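Local coordinates for protein carbonic anhydrase (PDB 1DDZ) that probably catalyses the reversible hydration of carbon dioxide to hydrogencarbonate, as a beta-class enzyme that carries two zinc sites in each chain, at residues Ser362-Leu367 against Cys446-Val451; Ile450-Trp455 against Lys483-Ile488; Pro67-Ile72 against Gln83-Pro88; Gly219-Leu224 against Asn291-Asn296. All blocks are in the same frame, centred on the assembly; numbering follows the deposited sequence.

Contact 1 (Ser362-Leu367 against Cys446-Val451); sequences SFLSVL and CATSIV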
# COMPACT_ATOMS: atom_id res chain seq x y z
N SER A 362 1.31 -2.71 -5.83
CA SER A 362 1.59 -4.04 -6.40
C SER A 362 1.16 -4.06 -7.87
O SER A 362 1.87 -4.57 -8.74
CB SER A 362 0.88 -5.14 -5.61
OG SER A 362 1.10 -6.40 -6.22
N PHE A 363 -0.03 -3.54 -8.15
CA PHE A 363 -0.56 -3.45 -9.51
C PHE A 363 0.28 -2.47 -10.37
O PHE A 363 0.73 -2.83 -11.47
CB PHE A 363 -2.07 -3.04 -9.44
CG PHE A 363 -2.59 -2.32 -10.66
CD1 PHE A 363 -3.08 -1.03 -10.55
CD2 PHE A 363 -2.57 -2.92 -11.91
CE1 PHE A 363 -3.56 -0.33 -11.66
CE2 PHE A 363 -3.04 -2.23 -13.04
CZ PHE A 363 -3.53 -0.93 -12.91
N LEU A 364 0.51 -1.26 -9.86
CA LEU A 364 1.29 -0.26 -10.60
C LEU A 364 2.71 -0.68 -10.96
O LEU A 364 3.19 -0.42 -12.07
CB LEU A 364 1.30 1.05 -9.82
CG LEU A 364 -0.05 1.72 -9.65
CD1 LEU A 364 0.04 2.87 -8.67
CD2 LEU A 364 -0.56 2.18 -11.01
N SER A 365 3.37 -1.38 -10.04
CA SER A 365 4.74 -1.85 -10.27
C SER A 365 4.80 -2.88 -11.39
O SER A 365 5.69 -2.82 -12.24
CB SER A 365 5.34 -2.40 -8.96
OG SER A 365 5.42 -1.36 -7.98
N VAL A 366 3.85 -3.82 -11.41
CA VAL A 366 3.81 -4.83 -12.48
C VAL A 366 3.50 -4.14 -13.81
O VAL A 366 4.15 -4.42 -14.82
CB VAL A 366 2.73 -5.92 -12.23
CG1 VAL A 366 2.68 -6.88 -13.38
CG2 VAL A 366 3.03 -6.71 -10.96
N LEU A 367 2.52 -3.22 -13.80
CA LEU A 367 2.10 -2.47 -14.99
C LEU A 367 3.28 -1.70 -15.58
O LEU A 367 3.61 -1.88 -16.75
CB LEU A 367 1.01 -1.45 -14.61
CG LEU A 367 -0.25 -1.23 -15.45
CD1 LEU A 367 -0.69 0.20 -15.29
CD2 LEU A 367 -0.06 -1.55 -16.92
N CYS A 446 -6.34 2.06 -18.14
CA CYS A 446 -6.29 3.04 -19.23
C CYS A 446 -6.01 4.44 -18.68
O CYS A 446 -5.33 5.25 -19.31
CB CYS A 446 -7.60 3.06 -20.00
SG CYS A 446 -7.86 1.61 -21.05
N ALA A 447 -6.55 4.70 -17.49
CA ALA A 447 -6.39 5.97 -16.83
C ALA A 447 -5.06 6.13 -16.05
O ALA A 447 -4.76 7.23 -15.61
CB ALA A 447 -7.59 6.23 -15.92
N THR A 448 -4.24 5.09 -15.94
CA THR A 448 -2.98 5.23 -15.22
C THR A 448 -1.99 6.12 -15.98
O THR A 448 -1.94 6.10 -17.21
CB THR A 448 -2.26 3.89 -15.01
OG1 THR A 448 -1.91 3.32 -16.27
CG2 THR A 448 -3.12 2.92 -14.22
N SER A 449 -1.14 6.84 -15.25
CA SER A 449 -0.13 7.69 -15.87
C SER A 449 0.74 6.85 -16.80
O SER A 449 1.18 7.31 -17.86
CB SER A 449 0.74 8.35 -14.79
OG SER A 449 1.30 7.37 -13.93
N ILE A 450 0.90 5.59 -16.45
CA ILE A 450 1.71 4.62 -17.19
C ILE A 450 1.19 4.35 -18.60
O ILE A 450 1.93 4.46 -19.57
CB ILE A 450 1.82 3.28 -16.37
CG1 ILE A 450 2.47 3.56 -15.01
CG2 ILE A 450 2.57 2.23 -17.15
CD1 ILE A 450 2.37 2.44 -13.98
N VAL A 451 -0.09 4.04 -18.73
CA VAL A 451 -0.67 3.78 -20.05
C VAL A 451 -0.84 5.09 -20.84
O VAL A 451 -0.61 5.11 -22.03
CB VAL A 451 -2.02 2.99 -19.95
CG1 VAL A 451 -2.68 2.86 -21.30
CG2 VAL A 451 -1.75 1.63 -19.41
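Leu367, Leu364 and Phe363 meet Thr448 and Ile450 in a buried, largely apolar contact. Leu367 and Thr448 reach toward each other tip to tip, and Leu367 CD1 lies 3.5 Å from Thr448 OG1 and 3.8 Å from Thr448 CG2. Thr448 CG2 also touches Phe363 CZ at 4.1 Å, again tip to tip, and Leu364 CD2 at 4.2 Å. Ile450 adds its terminal CD1, which sits 4.0 Å from Leu367 CD1 and 3.5 Å from the backbone Leu364 O. Its chain crosses obliquely over that of Leu364.

Thr448 stands where helix 426-447 gives way to helix 449-456, and it is the N-cap of the second. Its first torsion (chi1 63°) divides the work: OG1, between the backbone N and the carbonyl carbon, takes the polar bonds, while CG2, anti to the carbonyl carbon, meets Phe363, Leu364 and Leu367. Val451 N donates to Thr448 OG1 over 3.1 Å in a nearly straight capping bond (165°), and Val445 O is the second partner of that oxygen. A valine in its place would probably leave Val451 N without its cap and Val445 O without that mate.

Behind the contact, Phe363 and Leu367 rest on strand 323-328, so helix 361-373 lies between the sheet that contains this strand and the junction of the two helices. Asn404 of the second subunit packs on both Leu364 and Thr448.

Contact 2 (Ile450-Trp455 against Lys483-Ile488); sequences IVQDAW and KANDDI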
# COMPACT_ATOMS: atom_id res chain seq x y z
N ILE A 450 0.90 5.59 -16.45
CA ILE A 450 1.71 4.62 -17.19
C ILE A 450 1.19 4.35 -18.60
O ILE A 450 1.93 4.46 -19.57
CB ILE A 450 1.82 3.28 -16.37
CG1 ILE A 450 2.47 3.56 -15.01
CG2 ILE A 450 2.57 2.23 -17.15
CD1 ILE A 450 2.37 2.44 -13.98
N VAL A 451 -0.09 4.04 -18.73
CA VAL A 451 -0.67 3.78 -20.05
C VAL A 451 -0.84 5.09 -20.84
O VAL A 451 -0.61 5.11 -22.03
CB VAL A 451 -2.02 2.99 -19.95
CG1 VAL A 451 -2.68 2.86 -21.30
CG2 VAL A 451 -1.75 1.63 -19.41
N GLN A 452 -1.21 6.17 -20.16
CA GLN A 452 -1.38 7.46 -20.83
C GLN A 452 -0.05 7.94 -21.42
O GLN A 452 0.01 8.38 -22.57
CB GLN A 452 -1.97 8.49 -19.87
CG GLN A 452 -3.44 8.27 -19.56
CD GLN A 452 -4.33 8.45 -20.79
OE1 GLN A 452 -4.28 9.47 -21.46
NE2 GLN A 452 -5.15 7.45 -21.07
N ASP A 453 1.03 7.80 -20.65
CA ASP A 453 2.36 8.19 -21.14
C ASP A 453 2.74 7.36 -22.35
O ASP A 453 3.20 7.89 -23.37
CB ASP A 453 3.43 7.98 -20.06
CG ASP A 453 3.41 9.06 -19.00
OD1 ASP A 453 2.70 10.07 -19.17
OD2 ASP A 453 4.11 8.90 -17.98
N ALA A 454 2.54 6.05 -22.26
CA ALA A 454 2.88 5.18 -23.37
C ALA A 454 2.11 5.56 -24.61
O ALA A 454 2.68 5.64 -25.70
CB ALA A 454 2.62 3.73 -23.01
N TRP A 455 0.81 5.80 -24.44
CA TRP A 455 -0.05 6.16 -25.57
C TRP A 455 0.38 7.44 -26.25
O TRP A 455 0.65 7.44 -27.45
CB TRP A 455 -1.52 6.27 -25.17
CG TRP A 455 -2.20 4.95 -25.16
CD1 TRP A 455 -1.78 3.80 -25.77
CD2 TRP A 455 -3.43 4.63 -24.51
NE1 TRP A 455 -2.67 2.79 -25.55
CE2 TRP A 455 -3.70 3.27 -24.78
CE3 TRP A 455 -4.34 5.37 -23.73
CZ2 TRP A 455 -4.84 2.63 -24.31
CZ3 TRP A 455 -5.47 4.73 -23.27
CH2 TRP A 455 -5.72 3.37 -23.56
N LYS A 483 -6.44 3.34 -27.75
CA LYS A 483 -5.90 4.64 -27.39
C LYS A 483 -7.05 5.57 -27.10
O LYS A 483 -8.01 5.62 -27.87
CB LYS A 483 -5.05 5.21 -28.52
CG LYS A 483 -4.15 6.36 -28.09
CD LYS A 483 -3.41 6.93 -29.29
CE LYS A 483 -2.32 7.89 -28.85
NZ LYS A 483 -1.70 8.61 -30.01
N ALA A 484 -6.95 6.32 -26.01
CA ALA A 484 -7.98 7.25 -25.61
C ALA A 484 -7.38 8.21 -24.58
O ALA A 484 -6.96 7.81 -23.49
CB ALA A 484 -9.17 6.48 -25.02
N ASN A 485 -7.32 9.47 -24.95
CA ASN A 485 -6.78 10.49 -24.08
C ASN A 485 -7.68 10.67 -22.88
O ASN A 485 -8.91 10.69 -23.02
CB ASN A 485 -6.67 11.82 -24.82
CG ASN A 485 -6.05 12.88 -23.98
OD1 ASN A 485 -6.73 13.74 -23.44
ND2 ASN A 485 -4.73 12.79 -23.80
N ASP A 486 -7.10 10.75 -21.70
CA ASP A 486 -7.90 10.92 -20.53
C ASP A 486 -7.81 12.33 -19.94
O ASP A 486 -8.11 12.53 -18.78
CB ASP A 486 -7.55 9.88 -19.48
CG ASP A 486 -8.54 9.86 -18.33
OD1 ASP A 486 -9.75 10.11 -18.55
OD2 ASP A 486 -8.11 9.60 -17.18
N ASP A 487 -7.48 13.31 -20.77
CA ASP A 487 -7.37 14.68 -20.27
C ASP A 487 -8.69 15.46 -20.35
O ASP A 487 -9.42 15.37 -21.33
CB ASP A 487 -6.23 15.43 -20.98
CG ASP A 487 -4.85 14.77 -20.77
OD1 ASP A 487 -4.61 14.16 -19.70
OD2 ASP A 487 -3.99 14.87 -21.67
N ILE A 488 -9.05 16.11 -19.25
CA ILE A 488 -10.26 16.92 -19.20
C ILE A 488 -9.86 18.39 -19.34
O ILE A 488 -10.40 19.11 -20.19
CB ILE A 488 -11.07 16.73 -17.88
CG1 ILE A 488 -10.20 17.03 -16.65
CG2 ILE A 488 -11.63 15.32 -17.84
CD1 ILE A 488 -10.91 17.00 -15.32
O HOH W 1 -4.27 11.19 -19.34
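Gln452 turns its amide toward the backbone of 484-486 and uses both ends of it. Gln452 NE2 donates to Ala484 O over 3.0 Å, a straight bond (175°) that lies in the plane of the amide, and also to Cys446 O. Gln452 OE1 accepts from Asp486 N at 3.1 Å, with the donor well above the carbonyl plane, and from a water at 2.7 Å that also donates to Asp487 OD1. The bend at chi2 (-65°) brings CD over to the loop, against Asp486 CB.

Asp486 is satisfied elsewhere: OD1 by Ser11 OG, and OD2 by a salt bridge to Arg407 of the second subunit. Within the loop, Asn485 OD1 accepts from Asp487 N at 2.8 Å in an Asx turn, and Asn485 ND2 donates to Asp487 OD2 at 3.1 Å.

The face of the Trp455 ring takes a CH-pi contact: Lys483 CA sits 3.7 Å from the centroid of the six-membered ring, with Ala484 N over the same face. The extended Lys483 chain slides past Trp455 in the opposite direction, its CG 3.8 Å from Trp455 CG and its CE 3.3 Å from Trp455 O. Val451 CG1 covers the opposite face, and Trp455 NE1 is bonded to Leu461 O.

The loop after strand 476-481 is thereby fastened to helix 449-456, with helix 12-25 packed on Ala484 and Asp486, and helix 426-447 meeting Trp455 and Asp486.

Contact 3 (Pro67-Ile72 against Gln83-Pro88); sequences PEYLWI and QLLDLP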
# COMPACT_ATOMS: atom_id res chain seq x y z
N PRO A 67 -8.50 -25.36 -3.47
CA PRO A 67 -7.07 -25.30 -3.23
C PRO A 67 -6.65 -25.46 -1.78
O PRO A 67 -7.25 -24.89 -0.87
CB PRO A 67 -6.70 -23.92 -3.76
CG PRO A 67 -7.90 -23.12 -3.42
CD PRO A 67 -9.01 -24.03 -3.86
N GLU A 68 -5.62 -26.25 -1.58
CA GLU A 68 -5.07 -26.43 -0.24
C GLU A 68 -3.78 -25.63 -0.10
O GLU A 68 -3.19 -25.55 0.99
CB GLU A 68 -4.78 -27.90 0.04
CG GLU A 68 -6.01 -28.78 0.13
CD GLU A 68 -5.73 -30.10 0.82
OE1 GLU A 68 -6.31 -30.33 1.91
OE2 GLU A 68 -4.92 -30.90 0.29
N TYR A 69 -3.31 -25.08 -1.23
CA TYR A 69 -2.10 -24.26 -1.28
C TYR A 69 -2.32 -22.83 -1.73
O TYR A 69 -3.12 -22.57 -2.63
CB TYR A 69 -1.07 -24.85 -2.24
CG TYR A 69 -0.45 -26.14 -1.81
CD1 TYR A 69 -1.07 -27.35 -2.09
CD2 TYR A 69 0.75 -26.16 -1.10
CE1 TYR A 69 -0.53 -28.54 -1.68
CE2 TYR A 69 1.30 -27.35 -0.68
CZ TYR A 69 0.66 -28.54 -0.97
OH TYR A 69 1.15 -29.75 -0.55
N LEU A 70 -1.62 -21.91 -1.08
CA LEU A 70 -1.59 -20.51 -1.44
C LEU A 70 -0.14 -20.43 -1.96
O LEU A 70 0.79 -20.90 -1.31
CB LEU A 70 -1.71 -19.60 -0.22
CG LEU A 70 -1.99 -18.11 -0.49
CD1 LEU A 70 -1.35 -17.32 0.58
CD2 LEU A 70 -1.53 -17.65 -1.84
N TRP A 71 0.04 -19.89 -3.15
CA TRP A 71 1.35 -19.75 -3.74
C TRP A 71 1.57 -18.29 -4.12
O TRP A 71 0.81 -17.70 -4.89
CB TRP A 71 1.43 -20.63 -4.96
CG TRP A 71 2.65 -20.46 -5.83
CD1 TRP A 71 2.95 -19.40 -6.64
CD2 TRP A 71 3.64 -21.47 -6.11
NE1 TRP A 71 4.04 -19.69 -7.41
CE2 TRP A 71 4.48 -20.95 -7.11
CE3 TRP A 71 3.86 -22.76 -5.63
CZ2 TRP A 71 5.53 -21.68 -7.64
CZ3 TRP A 71 4.90 -23.49 -6.16
CH2 TRP A 71 5.72 -22.95 -7.15
N ILE A 72 2.59 -17.69 -3.52
CA ILE A 72 2.96 -16.31 -3.78
C ILE A 72 4.22 -16.39 -4.66
O ILE A 72 5.27 -16.85 -4.22
CB ILE A 72 3.23 -15.57 -2.47
CG1 ILE A 72 1.96 -15.58 -1.61
CG2 ILE A 72 3.73 -14.15 -2.76
CD1 ILE A 72 2.21 -15.67 -0.14
N GLN A 83 1.50 -26.62 -12.06
CA GLN A 83 2.35 -27.48 -12.86
C GLN A 83 3.56 -27.94 -12.03
O GLN A 83 3.83 -29.14 -11.90
CB GLN A 83 2.84 -26.70 -14.06
CG GLN A 83 3.13 -27.53 -15.27
CD GLN A 83 2.50 -26.94 -16.50
OE1 GLN A 83 1.29 -26.79 -16.56
NE2 GLN A 83 3.32 -26.55 -17.46
N LEU A 84 4.28 -26.99 -11.46
CA LEU A 84 5.44 -27.31 -10.65
C LEU A 84 5.07 -28.24 -9.50
O LEU A 84 5.89 -29.03 -9.04
CB LEU A 84 6.07 -26.03 -10.09
CG LEU A 84 6.79 -25.06 -11.04
CD1 LEU A 84 6.94 -23.70 -10.37
CD2 LEU A 84 8.13 -25.61 -11.43
N LEU A 85 3.86 -28.11 -8.98
CA LEU A 85 3.44 -28.96 -7.88
C LEU A 85 2.76 -30.25 -8.36
O LEU A 85 2.32 -31.05 -7.54
CB LEU A 85 2.49 -28.20 -6.94
CG LEU A 85 3.09 -27.08 -6.09
CD1 LEU A 85 2.01 -26.41 -5.24
CD2 LEU A 85 4.16 -27.67 -5.19
N ASP A 86 2.69 -30.45 -9.67
CA ASP A 86 2.04 -31.63 -10.25
C ASP A 86 0.58 -31.70 -9.76
O ASP A 86 0.11 -32.77 -9.36
CB ASP A 86 2.78 -32.91 -9.87
CG ASP A 86 2.45 -34.07 -10.78
OD1 ASP A 86 2.14 -33.83 -11.97
OD2 ASP A 86 2.53 -35.23 -10.32
N LEU A 87 -0.11 -30.56 -9.78
CA LEU A 87 -1.51 -30.46 -9.34
C LEU A 87 -2.40 -29.89 -10.44
O LEU A 87 -1.94 -29.16 -11.32
CB LEU A 87 -1.64 -29.53 -8.12
CG LEU A 87 -1.25 -30.05 -6.74
CD1 LEU A 87 -1.43 -28.93 -5.72
CD2 LEU A 87 -2.10 -31.26 -6.39
N PRO A 88 -3.69 -30.23 -10.40
CA PRO A 88 -4.66 -29.73 -11.39
C PRO A 88 -4.77 -28.20 -11.27
O PRO A 88 -4.55 -27.63 -10.19
CB PRO A 88 -5.96 -30.41 -10.94
CG PRO A 88 -5.48 -31.71 -10.35
CD PRO A 88 -4.31 -31.27 -9.54
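Tyr69 and Trp71 pack against Leu84, Leu85 and Leu87 in a purely apolar contact between strand 69-74 and the end of helix 81-84 with the turn that follows it. Both aromatic side chains leave the strand on the same side.

Trp71 makes the tighter meeting. Its CG is anti to the backbone N (chi1 171°), and two atoms of its six-membered ring meet the leucines obliquely: Trp71 CH2 lies 3.5 Å from Leu84 CD1, and Trp71 CZ3 is 4.0 Å from Leu85 CG. Leu84 crosses the indole at about a right angle, whereas Leu85 slides past it in the opposite direction. With an alanine in place of Trp71, Leu84 CD1 and Leu85 CG would probably lose the indole they rest on, opening a gap between strand and helix.

The two segments belong to a beta-alpha-beta crossover that runs from strand 69-74 through helix 81-84 to the parallel neighbour 92-97. The helix closes in a Schellman motif at Asp86, with positive phi (56°) and Asp86 N bonded to Gln83 O at 2.8 Å, and beyond it Leu87 is brought back toward the strand.

Leu85 CD1 lies over one face of the Tyr69 ring, offset toward the rim, 4.2 Å from Tyr69 CG. Leu87 CD1 comes 4.0 Å from Tyr69 CD1. Strand 124-130 backs both aromatics through Leu126, and Trp300 of helix 292-307 covers Leu84.

Contact 4 (Gly219-Leu224 against Asn291-Asn296); sequences GKLRDL and NRVFVN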
# COMPACT_ATOMS: atom_id res chain seq x y z
N GLY A 219 13.38 -26.90 -13.61
CA GLY A 219 12.09 -26.89 -12.95
C GLY A 219 12.08 -27.62 -11.62
O GLY A 219 11.03 -27.98 -11.12
N LYS A 220 13.25 -27.73 -10.99
CA LYS A 220 13.34 -28.46 -9.74
C LYS A 220 13.25 -27.54 -8.55
O LYS A 220 14.06 -26.64 -8.38
CB LYS A 220 14.63 -29.27 -9.69
CG LYS A 220 14.70 -30.21 -8.52
CD LYS A 220 15.87 -31.17 -8.62
CE LYS A 220 15.65 -32.31 -7.65
NZ LYS A 220 16.69 -33.38 -7.65
N LEU A 221 12.28 -27.79 -7.69
CA LEU A 221 12.10 -26.96 -6.51
C LEU A 221 13.13 -27.29 -5.45
O LEU A 221 13.34 -28.47 -5.13
CB LEU A 221 10.70 -27.13 -5.93
CG LEU A 221 9.51 -26.70 -6.78
CD1 LEU A 221 8.24 -27.05 -6.00
CD2 LEU A 221 9.55 -25.20 -7.09
N ARG A 222 13.78 -26.26 -4.90
CA ARG A 222 14.79 -26.41 -3.85
C ARG A 222 14.17 -25.86 -2.59
O ARG A 222 13.43 -24.87 -2.63
CB ARG A 222 16.05 -25.62 -4.17
CG ARG A 222 16.49 -25.66 -5.59
CD ARG A 222 16.85 -27.03 -6.05
NE ARG A 222 17.54 -26.92 -7.32
CZ ARG A 222 18.26 -27.90 -7.86
NH1 ARG A 222 18.36 -29.06 -7.23
NH2 ARG A 222 18.89 -27.71 -9.02
N ASP A 223 14.53 -26.44 -1.46
CA ASP A 223 13.95 -26.05 -0.18
C ASP A 223 14.63 -24.87 0.49
O ASP A 223 15.84 -24.77 0.48
CB ASP A 223 13.97 -27.26 0.74
CG ASP A 223 13.03 -27.14 1.89
OD1 ASP A 223 12.30 -26.13 1.96
OD2 ASP A 223 13.01 -28.07 2.74
N LEU A 224 13.84 -23.92 0.99
CA LEU A 224 14.39 -22.77 1.72
C LEU A 224 14.00 -22.86 3.18
O LEU A 224 14.38 -22.00 3.97
CB LEU A 224 13.86 -21.44 1.18
CG LEU A 224 14.62 -20.71 0.08
CD1 LEU A 224 16.02 -20.39 0.53
CD2 LEU A 224 14.65 -21.55 -1.13
N ASN A 291 9.63 -33.15 1.71
CA ASN A 291 8.18 -32.96 1.72
C ASN A 291 7.54 -33.36 0.37
O ASN A 291 8.20 -33.35 -0.67
CB ASN A 291 7.86 -31.51 2.08
CG ASN A 291 6.37 -31.21 2.08
OD1 ASN A 291 5.79 -30.96 1.02
ND2 ASN A 291 5.74 -31.23 3.25
N ARG A 292 6.27 -33.72 0.40
CA ARG A 292 5.57 -34.14 -0.81
C ARG A 292 5.67 -33.13 -1.96
O ARG A 292 5.69 -33.51 -3.12
CB ARG A 292 4.10 -34.51 -0.51
CG ARG A 292 3.16 -33.35 -0.30
CD ARG A 292 1.77 -33.85 0.10
NE ARG A 292 1.54 -33.72 1.54
CZ ARG A 292 0.63 -32.91 2.08
NH1 ARG A 292 -0.15 -32.16 1.30
NH2 ARG A 292 0.52 -32.82 3.40
N VAL A 293 5.80 -31.85 -1.62
CA VAL A 293 5.93 -30.77 -2.60
C VAL A 293 7.08 -31.06 -3.57
O VAL A 293 6.96 -30.88 -4.79
CB VAL A 293 6.21 -29.43 -1.86
CG1 VAL A 293 7.04 -28.48 -2.71
CG2 VAL A 293 4.90 -28.78 -1.47
N PHE A 294 8.16 -31.59 -3.00
CA PHE A 294 9.35 -31.90 -3.77
C PHE A 294 9.21 -33.21 -4.52
O PHE A 294 9.54 -33.29 -5.71
CB PHE A 294 10.59 -31.88 -2.86
CG PHE A 294 10.76 -30.56 -2.13
CD1 PHE A 294 10.31 -30.42 -0.82
CD2 PHE A 294 11.34 -29.46 -2.77
CE1 PHE A 294 10.42 -29.20 -0.18
CE2 PHE A 294 11.46 -28.23 -2.13
CZ PHE A 294 11.00 -28.10 -0.83
N VAL A 295 8.60 -34.19 -3.89
CA VAL A 295 8.44 -35.48 -4.55
C VAL A 295 7.47 -35.37 -5.73
O VAL A 295 7.75 -35.86 -6.82
CB VAL A 295 8.10 -36.63 -3.53
CG1 VAL A 295 6.87 -36.31 -2.75
CG2 VAL A 295 7.93 -37.95 -4.24
N ASN A 296 6.39 -34.60 -5.55
CA ASN A 296 5.42 -34.37 -6.61
C ASN A 296 6.07 -33.56 -7.72
O ASN A 296 5.94 -33.88 -8.91
CB ASN A 296 4.23 -33.61 -6.06
CG ASN A 296 3.46 -34.41 -5.06
OD1 ASN A 296 3.68 -35.61 -4.94
ND2 ASN A 296 2.59 -33.76 -4.29
O HOH W 2 10.71 -30.42 2.60
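Phe294 sets its ring against the backbone of 221-223, with CG anti to the carbonyl carbon (chi1 -56°) and so directed at that strand. Leu221 O meets the ring at the edge, near its plane, 3.2 Å from Phe294 CD2. Asp223 CB comes obliquely to the ring, 3.5 Å from Phe294 CZ, and the aspartate crosses the phenylalanine at about a right angle, its carboxylate turned 46° from the ring plane. Leu221 crosses Val293 at about a right angle, its CD1 3.8 Å from Val293 CG1. The same valine methyl covers the centre of one face of the Phe294 ring.

This joins the first turn of helix 292-307 to strand 222-227, an edge strand within the chain, antiparallel to its neighbour 208-214. Asn291 is the N-cap of the helix: Asn291 OD1 accepts from Val293 N at 2.8 Å (172°), fixing the turn that presents Val293 and Phe294. A water links the segments, donating to Asp223 OD2 at 3.3 Å and accepting from Asn291 N at 3.1 Å; Asp223 OD1 takes Gly225 N instead. Farther out, Val212 touches both Leu221 and Phe294, and Val293 also rests on Tyr69 and Leu85.

The four contacts fall into two pairs on opposite sides of the chain's centre. Contacts 1 and 2 share Ile450 and Val451 on helix 449-456, with centres 11 Å apart, and both reach the second subunit. Contacts 3 and 4 lie 12 Å apart, centre to centre, and serve the same sheet; they touch where Asp86 CB packs on Asn296 O at 3.4 Å. Between the pairs, contacts 1 and 3 have centres 28 Å apart. The side chains of Leu84 in contact 3 and Leu221 in contact 4 each lie about 8 Å from that of His130, a zinc ligand, and the side chain of Trp71 is about 11 Å from a bound zinc ion. Contacts 1 and 2 lie away from the metal sites.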